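Long-range contact in cellulase (PDB 3B7M), which probably hydrolyses internal beta-1,4-glucosidic bonds of cellulose, as an engineered endoglucanase of glycoside hydrolase family 12: residues S76-I87 / G205-Q216. Residues are numbered along the deposited sequence; the frame is centred on the assembly and turned at random.
Sequences SDVRTSWTLTPI and GLRSADFSVTVQ
Arg-79 and Thr-214 form a hydrogen-bonded antiparallel pair, as do Ser-81 with Ser-212, Thr-83 with Ala-209 and Thr-85 with Arg-207. Strands 78-85 and 207-215 are neighbours in the six-stranded sheet of the family 12 beta-jelly roll. Midway, Trp-82 lies opposite Asp-210 and Phe-211 in a beta bulge, and the register shifts by one. At the C-terminus of the chain lies a classic bulge: Ser-76 N and Asp-77 N both donate to Gln-216 O, from the same face of its carbonyl plane.

Side chains add polar bonds. Trp-82 NE1 donates to Ser-208 OG at 2.7 Å, nearly straight (166°) and within the indole plane. CG of Trp-82 stands anti to its own N (chi1 -170°), which carries the ring to Ser-208. Thr-80 OG1 donates to Ser-212 O at 2.7 Å. The same carbonyl accepts Ser-81 N, so two donors grip it. Thr-80 OG1 also bonds Tyr-96 OH of the facing sheet.

Apolar contacts are few. On the face of Thr-80 and Ser-208, Val-78 CG1 lies beside Val-215 CG2 at 4.1 Å. Phe-211 CB approaches Trp-82 CD1 at 4.1 Å. Beyond the strand ends, the side chains of Ile-87 and Leu-206 cross at about a right angle.

A leucine in place of Trp-82 would probably leave Ser-208 OG without its indole donor and Phe-211 CB with less to pack on.

The hydroxyls of Thr-80 and Ser-208 are buried but hydrogen-bonded, so the face turned to the other sheet can carry polar groups among its apolar ones.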
ATOM      1  N   SER A  76     -17.097  -5.222  -9.427  1.00 31.06           N
ATOM      2  CA  SER A  76     -18.329  -4.664  -8.892  1.00 31.06           C
ATOM      3  C   SER A  76     -18.123  -4.118  -7.484  1.00 30.34           C
ATOM      4  O   SER A  76     -18.702  -3.096  -7.132  1.00 30.58           O
ATOM      5  CB  SER A  76     -19.477  -5.685  -8.939  1.00 31.40           C
ATOM      6  OG  SER A  76     -19.160  -6.851  -8.198  1.00 33.25           O
ATOM      7  N   ASP A  77     -17.277  -4.774  -6.696  1.00 29.29           N
ATOM      8  CA  ASP A  77     -17.077  -4.379  -5.300  1.00 28.62           C
ATOM      9  C   ASP A  77     -15.655  -4.680  -4.840  1.00 27.23           C
ATOM     10  O   ASP A  77     -15.186  -5.806  -4.977  1.00 27.23           O
ATOM     11  CB  ASP A  77     -18.086  -5.118  -4.406  1.00 28.95           C
ATOM     12  CG  ASP A  77     -18.178  -4.531  -2.999  1.00 31.87           C
ATOM     13  OD1 ASP A  77     -18.188  -3.284  -2.849  1.00 33.59           O
ATOM     14  OD2 ASP A  77     -18.258  -5.329  -2.033  1.00 35.86           O
ATOM     15  N   VAL A  78     -14.975  -3.670  -4.311  1.00 25.55           N
ATOM     16  CA  VAL A  78     -13.662  -3.855  -3.696  1.00 24.30           C
ATOM     17  C   VAL A  78     -13.673  -3.210  -2.312  1.00 23.73           C
ATOM     18  O   VAL A  78     -13.820  -1.994  -2.189  1.00 23.74           O
ATOM     19  CB  VAL A  78     -12.490  -3.269  -4.550  1.00 24.47           C
ATOM     20  CG1 VAL A  78     -11.140  -3.635  -3.925  1.00 24.12           C
ATOM     21  CG2 VAL A  78     -12.542  -3.770  -5.995  1.00 23.43           C
ATOM     22  N   ARG A  79     -13.530  -4.031  -1.277  1.00 22.70           N
ATOM     23  CA  ARG A  79     -13.576  -3.565   0.103  1.00 22.38           C
ATOM     24  C   ARG A  79     -12.341  -3.996   0.871  1.00 21.11           C
ATOM     25  O   ARG A  79     -11.732  -5.009   0.545  1.00 20.78           O
ATOM     26  CB  ARG A  79     -14.804  -4.131   0.816  1.00 22.82           C
ATOM     27  CG  ARG A  79     -16.123  -3.730   0.199  1.00 25.80           C
ATOM     28  CD  ARG A  79     -16.639  -2.436   0.763  1.00 29.65           C
ATOM     29  NE  ARG A  79     -17.681  -1.889  -0.106  1.00 32.43           N
ATOM     30  CZ  ARG A  79     -18.424  -0.829   0.181  1.00 34.76           C
ATOM     31  NH1 ARG A  79     -18.252  -0.170   1.326  1.00 33.69           N
ATOM     32  NH2 ARG A  79     -19.346  -0.429  -0.688  1.00 36.29           N
ATOM     33  N   THR A  80     -11.993  -3.229   1.899  1.00 19.58           N
ATOM     34  CA  THR A  80     -10.865  -3.545   2.753  1.00 18.66           C
ATOM     35  C   THR A  80     -11.017  -2.984   4.171  1.00 18.52           C
ATOM     36  O   THR A  80     -11.592  -1.905   4.368  1.00 18.60           O
ATOM     37  CB  THR A  80      -9.547  -3.062   2.118  1.00 18.67           C
ATOM     38  OG1 THR A  80      -8.442  -3.643   2.810  1.00 17.05           O
ATOM     39  CG2 THR A  80      -9.444  -1.528   2.145  1.00 18.71           C
ATOM     40  N   SER A  81     -10.507  -3.727   5.151  1.00 17.83           N
ATOM     41  CA  SER A  81     -10.367  -3.228   6.518  1.00 17.95           C
ATOM     42  C   SER A  81      -8.918  -3.349   6.992  1.00 17.44           C
ATOM     43  O   SER A  81      -8.174  -4.211   6.530  1.00 17.99           O
ATOM     44  CB  SER A  81     -11.311  -3.972   7.476  1.00 17.84           C
ATOM     45  OG  SER A  81     -12.630  -3.981   6.952  1.00 20.49           O
ATOM     46  N   TRP A  82      -8.519  -2.471   7.907  1.00 16.55           N
ATOM     47  CA  TRP A  82      -7.163  -2.455   8.417  1.00 15.87           C
ATOM     48  C   TRP A  82      -7.079  -1.607   9.681  1.00 16.41           C
ATOM     49  O   TRP A  82      -7.767  -0.594   9.807  1.00 16.17           O
ATOM     50  CB  TRP A  82      -6.204  -1.920   7.347  1.00 14.84           C
ATOM     51  CG  TRP A  82      -4.763  -2.079   7.673  1.00 14.07           C
ATOM     52  CD1 TRP A  82      -4.158  -3.190   8.192  1.00 13.25           C
ATOM     53  CD2 TRP A  82      -3.724  -1.108   7.475  1.00 12.99           C
ATOM     54  NE1 TRP A  82      -2.810  -2.966   8.341  1.00 14.21           N
ATOM     55  CE2 TRP A  82      -2.515  -1.697   7.919  1.00 12.92           C
ATOM     56  CE3 TRP A  82      -3.699   0.207   6.970  1.00 13.00           C
ATOM     57  CZ2 TRP A  82      -1.285  -1.024   7.869  1.00 12.67           C
ATOM     58  CZ3 TRP A  82      -2.479   0.880   6.922  1.00 13.67           C
ATOM     59  CH2 TRP A  82      -1.286   0.263   7.376  1.00 13.57           C
ATOM     60  N   THR A  83      -6.244  -2.030  10.619  1.00 16.58           N
ATOM     61  CA  THR A  83      -5.940  -1.195  11.771  1.00 17.46           C
ATOM     62  C   THR A  83      -4.438  -1.082  11.928  1.00 17.37           C
ATOM     63  O   THR A  83      -3.738  -2.084  11.969  1.00 17.31           O
ATOM     64  CB  THR A  83      -6.565  -1.737  13.071  1.00 17.15           C
ATOM     65  OG1 THR A  83      -7.955  -1.967  12.858  1.00 18.93           O
ATOM     66  CG2 THR A  83      -6.399  -0.730  14.226  1.00 18.28           C
ATOM     67  N   LEU A  84      -3.951   0.145  12.029  1.00 18.07           N
ATOM     68  CA  LEU A  84      -2.544   0.373  12.269  1.00 18.96           C
ATOM     69  C   LEU A  84      -2.353   0.984  13.647  1.00 20.72           C
ATOM     70  O   LEU A  84      -3.292   1.577  14.222  1.00 21.58           O
ATOM     71  CB  LEU A  84      -1.940   1.277  11.204  1.00 18.80           C
ATOM     72  CG  LEU A  84      -2.473   2.706  11.168  1.00 17.35           C
ATOM     73  CD1 LEU A  84      -1.350   3.704  11.400  1.00 16.42           C
ATOM     74  CD2 LEU A  84      -3.260   2.982   9.883  1.00 16.45           C
ATOM     75  N   THR A  85      -1.142   0.813  14.180  1.00 20.64           N
ATOM     76  CA  THR A  85      -0.748   1.400  15.437  1.00 20.43           C
ATOM     77  C   THR A  85       0.433   2.309  15.123  1.00 20.17           C
ATOM     78  O   THR A  85       1.509   1.828  14.787  1.00 20.37           O
ATOM     79  CB  THR A  85      -0.367   0.324  16.481  1.00 20.62           C
ATOM     80  OG1 THR A  85      -1.415  -0.654  16.576  1.00 20.74           O
ATOM     81  CG2 THR A  85      -0.127   0.959  17.867  1.00 21.25           C
ATOM     82  N   PRO A  86       0.231   3.631  15.219  1.00 20.15           N
ATOM     83  CA  PRO A  86       1.308   4.559  14.854  1.00 20.25           C
ATOM     84  C   PRO A  86       2.349   4.692  15.963  1.00 20.22           C
ATOM     85  O   PRO A  86       2.113   4.255  17.086  1.00 19.88           O
ATOM     86  CB  PRO A  86       0.571   5.884  14.666  1.00 20.58           C
ATOM     87  CG  PRO A  86      -0.628   5.789  15.563  1.00 20.57           C
ATOM     88  CD  PRO A  86      -0.978   4.328  15.698  1.00 20.00           C
ATOM     89  N   ILE A  87       3.496   5.276  15.639  1.00 20.64           N
ATOM     90  CA  ILE A  87       4.489   5.653  16.649  1.00 21.20           C
ATOM     91  C   ILE A  87       4.674   7.168  16.590  1.00 21.93           C
ATOM     92  O   ILE A  87       4.203   7.801  15.655  1.00 21.52           O
ATOM     93  CB  ILE A  87       5.847   4.930  16.437  1.00 21.08           C
ATOM     94  CG1 ILE A  87       6.316   5.082  14.982  1.00 21.10           C
ATOM     95  CG2 ILE A  87       5.726   3.460  16.844  1.00 20.55           C
ATOM     96  CD1 ILE A  87       7.734   4.612  14.723  1.00 20.60           C
ATOM     97  N   GLY A 205       8.194  -0.363  16.086  1.00 15.70           N
ATOM     98  CA  GLY A 205       7.019  -0.218  16.933  1.00 15.35           C
ATOM     99  C   GLY A 205       5.731  -0.054  16.147  1.00 15.16           C
ATOM    100  O   GLY A 205       4.655  -0.191  16.705  1.00 15.29           O
ATOM    101  N   LEU A 206       5.822   0.227  14.849  1.00 14.84           N
ATOM    102  CA  LEU A 206       4.630   0.282  14.011  1.00 14.95           C
ATOM    103  C   LEU A 206       3.970  -1.092  13.950  1.00 15.72           C
ATOM    104  O   LEU A 206       4.658  -2.104  13.897  1.00 16.04           O
ATOM    105  CB  LEU A 206       4.986   0.745  12.604  1.00 15.10           C
ATOM    106  CG  LEU A 206       5.271   2.232  12.394  1.00 14.47           C
ATOM    107  CD1 LEU A 206       5.826   2.429  10.993  1.00 14.24           C
ATOM    108  CD2 LEU A 206       4.005   3.056  12.617  1.00 12.43           C
ATOM    109  N   ARG A 207       2.646  -1.129  13.970  1.00 16.04           N
ATOM    110  CA  ARG A 207       1.923  -2.399  13.951  1.00 17.51           C
ATOM    111  C   ARG A 207       0.827  -2.401  12.861  1.00 17.09           C
ATOM    112  O   ARG A 207       0.135  -1.393  12.649  1.00 16.91           O
ATOM    113  CB  ARG A 207       1.300  -2.651  15.317  1.00 18.10           C
ATOM    114  CG  ARG A 207       1.110  -4.091  15.677  1.00 23.59           C
ATOM    115  CD  ARG A 207       0.743  -4.246  17.167  1.00 31.62           C
ATOM    116  NE  ARG A 207      -0.709  -4.319  17.359  1.00 37.25           N
ATOM    117  CZ  ARG A 207      -1.462  -5.352  16.974  1.00 39.83           C
ATOM    118  NH1 ARG A 207      -0.904  -6.403  16.362  1.00 41.55           N
ATOM    119  NH2 ARG A 207      -2.773  -5.334  17.194  1.00 40.53           N
ATOM    120  N   SER A 208       0.696  -3.529  12.177  1.00 15.61           N
ATOM    121  CA  SER A 208      -0.367  -3.743  11.216  1.00 15.40           C
ATOM    122  C   SER A 208      -1.236  -4.882  11.732  1.00 15.51           C
ATOM    123  O   SER A 208      -0.710  -5.924  12.140  1.00 15.66           O
ATOM    124  CB  SER A 208       0.217  -4.099   9.851  1.00 15.02           C
ATOM    125  OG  SER A 208      -0.776  -4.629   8.995  1.00 14.90           O
ATOM    126  N   ALA A 209      -2.552  -4.682  11.727  1.00 15.25           N
ATOM    127  CA  ALA A 209      -3.493  -5.694  12.242  1.00 15.97           C
ATOM    128  C   ALA A 209      -4.806  -5.706  11.503  1.00 16.58           C
ATOM    129  O   ALA A 209      -5.195  -4.713  10.876  1.00 16.08           O
ATOM    130  CB  ALA A 209      -3.750  -5.492  13.751  1.00 16.26           C
ATOM    131  N   ASP A 210      -5.486  -6.847  11.597  1.00 17.93           N
ATOM    132  CA  ASP A 210      -6.882  -7.002  11.176  1.00 19.37           C
ATOM    133  C   ASP A 210      -7.081  -6.723   9.689  1.00 19.45           C
ATOM    134  O   ASP A 210      -8.094  -6.153   9.310  1.00 19.70           O
ATOM    135  CB  ASP A 210      -7.824  -6.068  11.970  1.00 19.72           C
ATOM    136  CG  ASP A 210      -7.821  -6.335  13.465  1.00 22.22           C
ATOM    137  OD1 ASP A 210      -7.572  -7.483  13.897  1.00 24.67           O
ATOM    138  OD2 ASP A 210      -8.075  -5.370  14.218  1.00 26.72           O
ATOM    139  N   PHE A 211      -6.127  -7.113   8.854  1.00 19.29           N
ATOM    140  CA  PHE A 211      -6.240  -6.837   7.437  1.00 19.85           C
ATOM    141  C   PHE A 211      -7.220  -7.784   6.767  1.00 20.26           C
ATOM    142  O   PHE A 211      -7.237  -8.989   7.042  1.00 19.20           O
ATOM    143  CB  PHE A 211      -4.879  -6.943   6.781  1.00 20.08           C
ATOM    144  CG  PHE A 211      -4.880  -6.713   5.297  1.00 20.26           C
ATOM    145  CD1 PHE A 211      -5.003  -5.422   4.774  1.00 20.00           C
ATOM    146  CD2 PHE A 211      -4.685  -7.786   4.421  1.00 20.10           C
ATOM    147  CE1 PHE A 211      -4.964  -5.205   3.386  1.00 20.69           C
ATOM    148  CE2 PHE A 211      -4.644  -7.587   3.031  1.00 20.18           C
ATOM    149  CZ  PHE A 211      -4.768  -6.288   2.514  1.00 21.03           C
ATOM    150  N   SER A 212      -8.021  -7.214   5.874  1.00 20.69           N
ATOM    151  CA  SER A 212      -9.005  -7.949   5.106  1.00 22.03           C
ATOM    152  C   SER A 212      -9.201  -7.275   3.745  1.00 22.63           C
ATOM    153  O   SER A 212      -9.243  -6.045   3.673  1.00 22.00           O
ATOM    154  CB  SER A 212     -10.318  -7.935   5.883  1.00 22.05           C
ATOM    155  OG  SER A 212     -11.308  -8.633   5.180  1.00 24.95           O
ATOM    156  N   VAL A 213      -9.296  -8.060   2.670  1.00 23.83           N
ATOM    157  CA  VAL A 213      -9.669  -7.517   1.345  1.00 25.35           C
ATOM    158  C   VAL A 213     -10.684  -8.408   0.633  1.00 26.35           C
ATOM    159  O   VAL A 213     -10.515  -9.622   0.563  1.00 26.76           O
ATOM    160  CB  VAL A 213      -8.460  -7.290   0.382  1.00 25.32           C
ATOM    161  CG1 VAL A 213      -8.890  -6.476  -0.848  1.00 26.00           C
ATOM    162  CG2 VAL A 213      -7.374  -6.546   1.059  1.00 26.63           C
ATOM    163  N   THR A 214     -11.729  -7.788   0.099  1.00 27.47           N
ATOM    164  CA  THR A 214     -12.755  -8.487  -0.654  1.00 29.23           C
ATOM    165  C   THR A 214     -12.765  -7.942  -2.069  1.00 29.94           C
ATOM    166  O   THR A 214     -12.869  -6.738  -2.262  1.00 29.44           O
ATOM    167  CB  THR A 214     -14.139  -8.286  -0.013  1.00 28.99           C
ATOM    168  OG1 THR A 214     -14.160  -8.940   1.253  1.00 30.06           O
ATOM    169  CG2 THR A 214     -15.234  -8.890  -0.888  1.00 30.27           C
ATOM    170  N   VAL A 215     -12.631  -8.823  -3.058  1.00 31.36           N
ATOM    171  CA  VAL A 215     -12.679  -8.391  -4.458  1.00 33.03           C
ATOM    172  C   VAL A 215     -13.741  -9.195  -5.199  1.00 34.36           C
ATOM    173  O   VAL A 215     -13.579 -10.400  -5.412  1.00 35.15           O
ATOM    174  CB  VAL A 215     -11.292  -8.496  -5.154  1.00 33.06           C
ATOM    175  CG1 VAL A 215     -11.385  -8.108  -6.623  1.00 32.93           C
ATOM    176  CG2 VAL A 215     -10.252  -7.624  -4.434  1.00 32.66           C
ATOM    177  N   GLN A 216     -14.835  -8.523  -5.558  1.00 35.18           N
ATOM    178  CA  GLN A 216     -15.939  -9.126  -6.303  1.00 36.25           C
ATOM    179  C   GLN A 216     -16.159  -8.401  -7.630  1.00 36.00           C
ATOM    180  O   GLN A 216     -15.890  -7.200  -7.769  1.00 35.56           O
ATOM    181  CB  GLN A 216     -17.230  -9.096  -5.482  1.00 36.09           C
ATOM    182  CG  GLN A 216     -17.390 -10.276  -4.523  1.00 38.21           C
ATOM    183  CD  GLN A 216     -18.774 -10.329  -3.884  1.00 38.59           C
ATOM    184  OE1 GLN A 216     -19.585 -11.221  -4.188  1.00 42.06           O
ATOM    185  NE2 GLN A 216     -19.058  -9.367  -3.006  1.00 40.22           N
ATOM    186  OXT GLN A 216     -16.615  -9.013  -8.598  1.00 36.06           O
TER
HETATM  187  O   HOH W   1     -18.288  -8.439 -10.527  1.00 41.28           O
HETATM  188  O   HOH W   2      -2.462  -2.297  14.728  1.00 14.66           O